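Local atomic coordinates of uncharacterized protein (Bacteroides ovatus CL02T12C04, PDB entry 6PTM), a protein that probably hydrolyses carrageenan from chain ends as an exo-acting glycoside hydrolase of family GH42. Residues G740-V745 with S754-V759. Numbering follows the deposited sequence.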
ATOM      1  N   GLY A 740     -34.831  14.130  -6.032  1.00 33.62           N
ATOM      2  CA  GLY A 740     -35.925  13.189  -5.721  1.00 30.15           C
ATOM      3  C   GLY A 740     -35.865  12.783  -4.276  1.00 28.91           C
ATOM      4  O   GLY A 740     -35.486  13.608  -3.454  1.00 26.09           O
ATOM      5  N   ASN A 741     -36.236  11.550  -3.959  1.00 25.71           N
ATOM      6  CA  ASN A 741     -36.485  11.137  -2.559  1.00 25.19           C
ATOM      7  C   ASN A 741     -36.038   9.696  -2.400  1.00 23.97           C
ATOM      8  O   ASN A 741     -36.430   8.892  -3.269  1.00 22.58           O
ATOM      9  CB  ASN A 741     -37.972  11.213  -2.212  1.00 27.07           C
ATOM     10  CG  ASN A 741     -38.476  12.637  -2.135  1.00 32.91           C
ATOM     11  OD1 ASN A 741     -38.127  13.368  -1.212  1.00 36.01           O
ATOM     12  ND2 ASN A 741     -39.309  13.023  -3.086  1.00 37.24           N
ATOM     13  N   ILE A 742     -35.334   9.384  -1.312  1.00 21.95           N
ATOM     14  CA  ILE A 742     -34.952   7.982  -1.006  1.00 21.22           C
ATOM     15  C   ILE A 742     -36.225   7.200  -0.666  1.00 24.08           C
ATOM     16  O   ILE A 742     -36.899   7.591   0.268  1.00 23.51           O
ATOM     17  CB  ILE A 742     -33.906   7.906   0.114  1.00 19.51           C
ATOM     18  CG1 ILE A 742     -32.577   8.530  -0.329  1.00 18.67           C
ATOM     19  CG2 ILE A 742     -33.744   6.455   0.566  1.00 18.18           C
ATOM     20  CD1 ILE A 742     -31.575   8.674   0.754  1.00 17.41           C
ATOM     21  N   LYS A 743     -36.486   6.099  -1.381  1.00 24.45           N
ATOM     22  CA  LYS A 743     -37.597   5.126  -1.157  1.00 24.70           C
ATOM     23  C   LYS A 743     -37.160   4.116  -0.084  1.00 23.42           C
ATOM     24  O   LYS A 743     -37.937   3.813   0.790  1.00 22.20           O
ATOM     25  CB  LYS A 743     -37.918   4.453  -2.503  1.00 26.33           C
ATOM     26  CG  LYS A 743     -39.083   3.481  -2.563  1.00 31.47           C
ATOM     27  CD  LYS A 743     -39.087   2.564  -3.798  1.00 33.74           C
ATOM     28  N   SER A 744     -35.944   3.565  -0.169  1.00 21.46           N
ATOM     29  CA  SER A 744     -35.490   2.455   0.699  1.00 20.06           C
ATOM     30  C   SER A 744     -33.965   2.389   0.752  1.00 19.22           C
ATOM     31  O   SER A 744     -33.279   2.849  -0.193  1.00 17.82           O
ATOM     32  CB  SER A 744     -36.019   1.140   0.242  1.00 21.74           C
ATOM     33  OG  SER A 744     -35.473   0.859  -1.040  1.00 24.44           O
ATOM     34  N   VAL A 745     -33.488   1.791   1.839  1.00 18.93           N
ATOM     35  CA  VAL A 745     -32.052   1.554   2.133  1.00 18.18           C
ATOM     36  C   VAL A 745     -31.965   0.121   2.645  1.00 17.87           C
ATOM     37  O   VAL A 745     -32.743  -0.221   3.537  1.00 18.02           O
ATOM     38  CB  VAL A 745     -31.527   2.575   3.152  1.00 17.49           C
ATOM     39  CG1 VAL A 745     -30.028   2.419   3.348  1.00 17.88           C
ATOM     40  CG2 VAL A 745     -31.880   4.007   2.771  1.00 18.71           C
ATOM     41  N   SER A 754     -32.148  -1.120   6.164  1.00 18.62           N
ATOM     42  CA  SER A 754     -31.365  -0.113   6.921  1.00 20.84           C
ATOM     43  C   SER A 754     -32.185   1.168   6.971  1.00 21.18           C
ATOM     44  O   SER A 754     -33.342   1.118   6.606  1.00 25.36           O
ATOM     45  CB  SER A 754     -29.999   0.086   6.324  1.00 23.76           C
ATOM     46  OG  SER A 754     -29.104   0.625   7.284  1.00 26.03           O
ATOM     47  N   ALA A 755     -31.572   2.289   7.303  1.00 22.84           N
ATOM     48  CA  ALA A 755     -32.263   3.586   7.476  1.00 22.18           C
ATOM     49  C   ALA A 755     -31.459   4.671   6.759  1.00 21.22           C
ATOM     50  O   ALA A 755     -30.290   4.412   6.365  1.00 19.35           O
ATOM     51  CB  ALA A 755     -32.406   3.881   8.946  1.00 23.87           C
ATOM     52  N   THR A 756     -32.042   5.855   6.605  1.00 19.32           N
ATOM     53  CA  THR A 756     -31.339   7.025   6.010  1.00 19.81           C
ATOM     54  C   THR A 756     -30.410   7.660   7.056  1.00 20.49           C
ATOM     55  O   THR A 756     -29.549   8.480   6.648  1.00 18.70           O
ATOM     56  CB  THR A 756     -32.346   8.001   5.400  1.00 20.33           C
ATOM     57  OG1 THR A 756     -33.109   8.477   6.502  1.00 17.67           O
ATOM     58  CG2 THR A 756     -33.221   7.354   4.341  1.00 20.20           C
ATOM     59  N   LYS A 757     -30.510   7.251   8.328  1.00 19.62           N
ATOM     60  CA  LYS A 757     -29.604   7.727   9.411  1.00 22.22           C
ATOM     61  C   LYS A 757     -28.994   6.529  10.137  1.00 20.59           C
ATOM     62  O   LYS A 757     -29.729   5.643  10.540  1.00 19.70           O
ATOM     63  CB  LYS A 757     -30.338   8.629  10.399  1.00 25.55           C
ATOM     64  CG  LYS A 757     -30.678   9.989   9.826  1.00 31.74           C
ATOM     65  CD  LYS A 757     -31.255  11.003  10.839  1.00 36.59           C
ATOM     66  CE  LYS A 757     -30.386  11.171  12.062  1.00 38.92           C
ATOM     67  NZ  LYS A 757     -30.828  12.313  12.898  1.00 43.76           N
ATOM     68  N   ILE A 758     -27.673   6.472  10.193  1.00 19.14           N
ATOM     69  CA  ILE A 758     -26.909   5.278  10.643  1.00 18.53           C
ATOM     70  C   ILE A 758     -25.776   5.754  11.542  1.00 17.21           C
ATOM     71  O   ILE A 758     -25.114   6.734  11.209  1.00 16.65           O
ATOM     72  CB  ILE A 758     -26.350   4.478   9.444  1.00 20.16           C
ATOM     73  CG1 ILE A 758     -27.443   4.033   8.475  1.00 22.18           C
ATOM     74  CG2 ILE A 758     -25.520   3.283   9.931  1.00 21.15           C
ATOM     75  CD1 ILE A 758     -26.877   3.462   7.159  1.00 23.76           C
ATOM     76  N   VAL A 759     -25.524   5.017  12.602  1.00 17.07           N
ATOM     77  CA  VAL A 759     -24.355   5.214  13.486  1.00 17.96           C
ATOM     78  C   VAL A 759     -23.264   4.259  13.033  1.00 17.06           C
ATOM     79  O   VAL A 759     -23.527   3.044  12.961  1.00 16.35           O
ATOM     80  CB  VAL A 759     -24.758   4.978  14.948  1.00 20.88           C
ATOM     81  CG1 VAL A 759     -23.551   5.053  15.857  1.00 21.64           C
ATOM     82  CG2 VAL A 759     -25.830   5.967  15.379  1.00 22.32           C
TER
HETATM   83  O   HOH W   1     -35.181   1.561   4.323  1.00 22.23           O
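V745 holds CG1 anti to its backbone N (chi1 -174°), which sets CG2 beside that N, and T756 places its own methyl anti to its carbonyl carbon (OG1 chi1 64°). V745 CG2 and T756 CG2 thereby meet at 3.9 Å, the two side chains crossing at about a right angle. The contact lies in the C-terminal region, where two antiparallel sheets form what is consistent with a beta-sandwich. Strand 742-747 is the outermost strand of one sheet, and strand 757-760 is outermost in the other. The segments join these two edges. I742 also reaches T756: its CG2 lies 3.9 Å from T756 CG2, so the threonine methyl touches both aliphatic side chains. V745 CG1 rests 3.6 Å from A755 O and 3.8 Å from S754 CB. V745 also touches M735, and I742 packs on V770 and L772. With an alanine at V745, S754 CB would probably lose the methyl it packs on, T756 CG2 would keep just I742 of these two aliphatic neighbours, and a gap would be likely between the two edges. Within strand 742-747, K743 and S744 both face S771, a classic beta bulge. The backbones are tied directly once: S754 N donates to V745 O at 2.8 Å, nearly straight (170°), from above the carbonyl plane. A water adds a bridge, accepting from V745 N at 3.0 Å and donating to S754 O at 3.0 Å.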